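Local coordinates for protein Poly(A) RNA polymerase GLD2 (Rattus norvegicus, PDB 6LBK) that probably adds AMP units from ATP to the 3' ends of selected cytoplasmic mRNAs and of specific microRNAs, at residues K344-F347 / D348-K351; K356-Q359 / R360-K364. The protein carries 1 engineered substitution. One frame throughout, in Å; residues are numbered along the deposited sequence.

Contact 1: residues K344-F347 / D348-K351; sequences KQKF and DMIK
Lys351 lies over the ring of Phe347, one turn earlier, in a local i to i+4 contact in the opening turns of helix 344-363. The methylene CD of Lys351 stands 3.6 Å from the centroid of the Phe347 ring, close to the ring normal. This is a CH-pi contact over the face. Chi1 and chi2 of Lys351 set CD above the ring centre. The bend at chi3 (79°) then turns CE and NZ, with Lys351 NZ 3.8 Å from Phe347 CE2. Lys351 NZ also makes a long salt bridge of 3.9 Å to Asp348 OD1. The ring has partners beyond the helix as well: it stacks with Tyr325 and meets Trp300 edge-to-face.

The backbone is a regular alpha-helix. Each carbonyl from Lys344 to Phe347 accepts the N-H four residues on. The bond from Asp348 N to Lys344 O is 2.8 Å and nearly straight, at 171°. The helix is amphipathic here. Phe347 and Ile350 are buried, and Ile350 reaches Ile216 and Leu224, while Lys344, Gln345 and Lys351 are exposed.

On another side of the helix, Met349 folds its methyl back toward the preceding turn. A bend at chi3 (-50°) brings Met349 CE 3.3 Å from NE2 of Gln345. Met349 CE also lies 3.6 Å from CD of Lys346. The Lys346 and Met349 side chains run alongside each other, pointing the same way. Beyond the methyl, the Lys346 ammonium is held by a hydrogen bond from NZ to the carbonyl O of Arg221. Ile350 CG1 comes 3.1 Å from Lys346 O, beside the backbone bond that this oxygen accepts from Ile350 N.

Contact 2: residues K356-Q359 / R360-K364; sequences KSWQ and RLKNK
The indole of Trp358 is approached obliquely by the aliphatic chain of Lys362, with Lys362 CD 3.9 Å from Trp358 CZ2. Lys362 is extended, with CG anti to its backbone N (chi1 -161°), and runs alongside the indole in the same direction. Leu288, Leu291 and Lys292 of helix 283-297 also touch this indole. The second flat group is the guanidinium of Arg360. Lys356 CE comes to it obliquely, and the two side chains run side by side, with Lys356 CE 4.1 Å from Arg360 CD. The Asn363 amide is the third: its ND2 is 3.0 Å from Gln359 O, but the angle is too poor for a hydrogen bond.

The Trp358-Lys362 and Lys356-Arg360 pairs each span one turn (i to i+4) near the C-terminal end of helix 344-363. Backbone bonds run from Arg360, Leu361, Lys362 and Asn363 back to the carbonyls four residues earlier. Leu361 and Ser357 are buried. Ser357 OG is hydrogen-bonded to Trp210 NE1 and to Gln353 O.

Lys356 NZ and Arg360 NE stand 4.8 Å apart and carry like charges. Lys356 NZ bonds to Gln353 OE1, and Arg360 NH1 to Ser369 O. The pair meets through its methylenes, while each polar end has its own neutral acceptor; this probably makes the like charges easier to tolerate.

In the fold
Contacts 1 and 2 follow one another along helix 344-363, with four residues between them. Their centres are 19 Å apart and their nearest atoms about 5 Å apart, so they do not touch. The buried residues Phe347, Ile350, Ser357 and Leu361 are spaced by three, seven and four, consistent with one inward-facing stripe. The chain is the C-terminal part of the protein, with the catalytic palm domain and the PAP-associated region. Asp109 and Asp111, just before and at the start of strand 110-116 of the five-stranded sheet, probably bind the catalytic magnesium. Both contacts lie away from that site. Their centres are 21 Å (contact 1) and 25 Å (contact 2) from the chain's centre.

Contact 1: residues K344-F347 / D348-K351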
loop_
_atom_site.group_PDB
_atom_site.type_symbol
_atom_site.label_atom_id
_atom_site.label_comp_id
_atom_site.label_asym_id
_atom_site.label_seq_id
_atom_site.Cartn_x
_atom_site.Cartn_y
_atom_site.Cartn_z
ATOM N N LYS A 344 -0.236 -7.494 -22.123
ATOM C CA LYS A 344 -0.401 -8.940 -21.935
ATOM C C LYS A 344 0.845 -9.555 -21.315
ATOM O O LYS A 344 0.769 -10.214 -20.277
ATOM C CB LYS A 344 -0.711 -9.625 -23.261
ATOM C CG LYS A 344 -1.993 -9.173 -23.927
ATOM C CD LYS A 344 -2.166 -9.753 -25.362
ATOM C CE LYS A 344 -3.292 -9.048 -26.130
ATOM N NZ LYS A 344 -3.577 -9.646 -27.467
ATOM N N GLN A 345 2.007 -9.292 -21.915
ATOM C CA GLN A 345 3.277 -9.785 -21.391
ATOM C C GLN A 345 3.414 -9.551 -19.885
ATOM O O GLN A 345 3.781 -10.467 -19.142
ATOM C CB GLN A 345 4.417 -9.125 -22.174
ATOM C CG GLN A 345 5.799 -9.681 -21.923
ATOM C CD GLN A 345 6.416 -9.113 -20.655
ATOM O OE1 GLN A 345 6.219 -7.936 -20.331
ATOM N NE2 GLN A 345 7.151 -9.945 -19.924
ATOM N N LYS A 346 3.100 -8.338 -19.409
ATOM C CA LYS A 346 3.217 -8.051 -17.975
ATOM C C LYS A 346 2.182 -8.826 -17.157
ATOM O O LYS A 346 2.501 -9.363 -16.085
ATOM C CB LYS A 346 3.078 -6.544 -17.725
ATOM C CG LYS A 346 4.155 -5.691 -18.390
ATOM C CD LYS A 346 5.520 -5.919 -17.761
ATOM C CE LYS A 346 6.591 -5.076 -18.439
ATOM N NZ LYS A 346 6.332 -3.614 -18.316
ATOM N N PHE A 347 0.932 -8.862 -17.630
ATOM C CA PHE A 347 -0.118 -9.653 -16.987
ATOM C C PHE A 347 0.316 -11.106 -16.819
ATOM O O PHE A 347 0.169 -11.700 -15.736
ATOM C CB PHE A 347 -1.402 -9.540 -17.823
ATOM C CG PHE A 347 -2.576 -10.317 -17.278
ATOM C CD1 PHE A 347 -2.787 -10.433 -15.910
ATOM C CD2 PHE A 347 -3.509 -10.868 -18.148
ATOM C CE1 PHE A 347 -3.878 -11.130 -15.426
ATOM C CE2 PHE A 347 -4.606 -11.549 -17.671
ATOM C CZ PHE A 347 -4.795 -11.689 -16.326
ATOM N N ASP A 348 0.883 -11.682 -17.884
ATOM C CA ASP A 348 1.407 -13.038 -17.813
ATOM C C ASP A 348 2.552 -13.124 -16.824
ATOM O O ASP A 348 2.678 -14.112 -16.107
ATOM C CB ASP A 348 1.875 -13.505 -19.192
ATOM C CG ASP A 348 0.727 -13.645 -20.177
ATOM O OD1 ASP A 348 -0.431 -13.702 -19.705
ATOM O OD2 ASP A 348 0.967 -13.717 -21.407
ATOM N N MET A 349 3.419 -12.115 -16.790
ATOM C CA MET A 349 4.505 -12.140 -15.819
ATOM C C MET A 349 3.950 -12.320 -14.410
ATOM O O MET A 349 4.421 -13.172 -13.644
ATOM C CB MET A 349 5.349 -10.870 -15.955
ATOM C CG MET A 349 6.677 -10.923 -15.222
ATOM S SD MET A 349 7.561 -9.344 -15.133
ATOM C CE MET A 349 7.519 -8.815 -16.844
ATOM N N ILE A 350 2.896 -11.571 -14.080
ATOM C CA ILE A 350 2.247 -11.728 -12.774
ATOM C C ILE A 350 1.716 -13.155 -12.606
ATOM O O ILE A 350 1.979 -13.818 -11.593
ATOM C CB ILE A 350 1.118 -10.693 -12.593
ATOM C CG1 ILE A 350 1.498 -9.310 -13.142
ATOM C CG2 ILE A 350 0.733 -10.567 -11.138
ATOM C CD1 ILE A 350 2.324 -8.470 -12.227
ATOM N N LYS A 351 0.939 -13.637 -13.587
ATOM C CA LYS A 351 0.310 -14.960 -13.477
ATOM C C LYS A 351 1.355 -16.060 -13.297
ATOM O O LYS A 351 1.236 -16.933 -12.419
ATOM C CB LYS A 351 -0.534 -15.256 -14.727
ATOM C CG LYS A 351 -1.866 -14.507 -14.852
ATOM C CD LYS A 351 -2.297 -14.310 -16.318
ATOM C CE LYS A 351 -2.937 -15.564 -16.934
ATOM N NZ LYS A 351 -3.675 -15.231 -18.199
#

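Contact 2: residues K356-Q359 / R360-K364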
loop_
_atom_site.group_PDB
_atom_site.type_symbol
_atom_site.label_atom_id
_atom_site.label_comp_id
_atom_site.label_asym_id
_atom_site.label_seq_id
_atom_site.Cartn_x
_atom_site.Cartn_y
_atom_site.Cartn_z
ATOM N N LYS A 356 4.524 -20.148 -10.229
ATOM C CA LYS A 356 5.861 -20.645 -9.930
ATOM C C LYS A 356 6.204 -20.522 -8.446
ATOM O O LYS A 356 6.755 -21.461 -7.851
ATOM C CB LYS A 356 6.882 -19.879 -10.775
ATOM C CG LYS A 356 8.307 -20.008 -10.268
ATOM C CD LYS A 356 9.316 -19.313 -11.168
ATOM C CE LYS A 356 10.588 -18.953 -10.390
ATOM N NZ LYS A 356 10.408 -17.782 -9.476
ATOM N N SER A 357 5.936 -19.356 -7.836
ATOM C CA SER A 357 6.285 -19.195 -6.431
ATOM C C SER A 357 5.449 -20.115 -5.555
ATOM O O SER A 357 5.979 -20.707 -4.602
ATOM C CB SER A 357 6.149 -17.728 -5.994
ATOM O OG SER A 357 7.101 -16.926 -6.668
ATOM N N TRP A 358 4.155 -20.271 -5.861
ATOM C CA TRP A 358 3.383 -21.250 -5.109
ATOM C C TRP A 358 3.971 -22.655 -5.272
ATOM O O TRP A 358 3.983 -23.427 -4.306
ATOM C CB TRP A 358 1.902 -21.230 -5.509
ATOM C CG TRP A 358 1.174 -22.461 -4.979
ATOM C CD1 TRP A 358 0.854 -22.730 -3.673
ATOM C CD2 TRP A 358 0.696 -23.572 -5.742
ATOM N NE1 TRP A 358 0.211 -23.939 -3.580
ATOM C CE2 TRP A 358 0.101 -24.479 -4.836
ATOM C CE3 TRP A 358 0.709 -23.891 -7.103
ATOM C CZ2 TRP A 358 -0.469 -25.693 -5.249
ATOM C CZ3 TRP A 358 0.147 -25.115 -7.515
ATOM C CH2 TRP A 358 -0.429 -25.995 -6.587
ATOM N N GLN A 359 4.546 -22.969 -6.439
ATOM C CA GLN A 359 5.113 -24.307 -6.639
ATOM C C GLN A 359 6.391 -24.523 -5.819
ATOM O O GLN A 359 6.502 -25.505 -5.057
ATOM C CB GLN A 359 5.384 -24.566 -8.133
ATOM C CG GLN A 359 4.260 -25.272 -8.863
ATOM C CD GLN A 359 4.665 -25.743 -10.260
ATOM O OE1 GLN A 359 4.872 -24.939 -11.172
ATOM N NE2 GLN A 359 4.830 -27.048 -10.415
ATOM N N ARG A 360 7.363 -23.605 -5.955
ATOM C CA ARG A 360 8.616 -23.742 -5.211
ATOM C C ARG A 360 8.362 -23.740 -3.712
ATOM O O ARG A 360 9.003 -24.488 -2.969
ATOM C CB ARG A 360 9.625 -22.631 -5.537
ATOM C CG ARG A 360 10.198 -22.567 -6.946
ATOM C CD ARG A 360 11.140 -21.352 -7.131
ATOM N NE ARG A 360 12.420 -21.772 -7.722
ATOM C CZ ARG A 360 13.579 -21.884 -7.066
ATOM N NH1 ARG A 360 13.656 -21.576 -5.777
ATOM N NH2 ARG A 360 14.675 -22.282 -7.708
ATOM N N LEU A 361 7.428 -22.906 -3.243
ATOM C CA LEU A 361 7.144 -22.852 -1.811
ATOM C C LEU A 361 6.438 -24.122 -1.341
ATOM O O LEU A 361 6.743 -24.640 -0.262
ATOM C CB LEU A 361 6.324 -21.597 -1.483
ATOM C CG LEU A 361 6.488 -21.167 -0.026
ATOM C CD1 LEU A 361 7.973 -20.923 0.307
ATOM C CD2 LEU A 361 5.666 -19.946 0.288
ATOM N N LYS A 362 5.500 -24.645 -2.139
ATOM C CA LYS A 362 4.824 -25.872 -1.761
ATOM C C LYS A 362 5.837 -26.966 -1.528
ATOM O O LYS A 362 5.792 -27.662 -0.505
ATOM C CB LYS A 362 3.844 -26.291 -2.854
ATOM C CG LYS A 362 2.771 -27.274 -2.390
ATOM C CD LYS A 362 2.126 -28.003 -3.572
ATOM C CE LYS A 362 0.949 -28.869 -3.148
ATOM N NZ LYS A 362 0.471 -29.761 -4.262
ATOM N N ASN A 363 6.808 -27.083 -2.443
ATOM C CA ASN A 363 7.756 -28.194 -2.377
ATOM C C ASN A 363 8.771 -28.006 -1.253
ATOM O O ASN A 363 8.958 -28.898 -0.416
ATOM C CB ASN A 363 8.437 -28.343 -3.735
ATOM C CG ASN A 363 7.447 -28.700 -4.832
ATOM O OD1 ASN A 363 6.499 -29.459 -4.600
ATOM N ND2 ASN A 363 7.626 -28.113 -6.018
ATOM N N LYS A 364 9.442 -26.852 -1.217
ATOM C CA LYS A 364 10.401 -26.508 -0.165
ATOM C C LYS A 364 9.865 -25.328 0.650
ATOM O O LYS A 364 9.994 -24.172 0.237
ATOM C CB LYS A 364 11.780 -26.228 -0.764
ATOM C CG LYS A 364 12.603 -27.481 -0.845
ATOM C CD LYS A 364 13.862 -27.411 -1.703
ATOM C CE LYS A 364 14.341 -28.858 -1.966
ATOM N NZ LYS A 364 15.186 -29.018 -3.166
#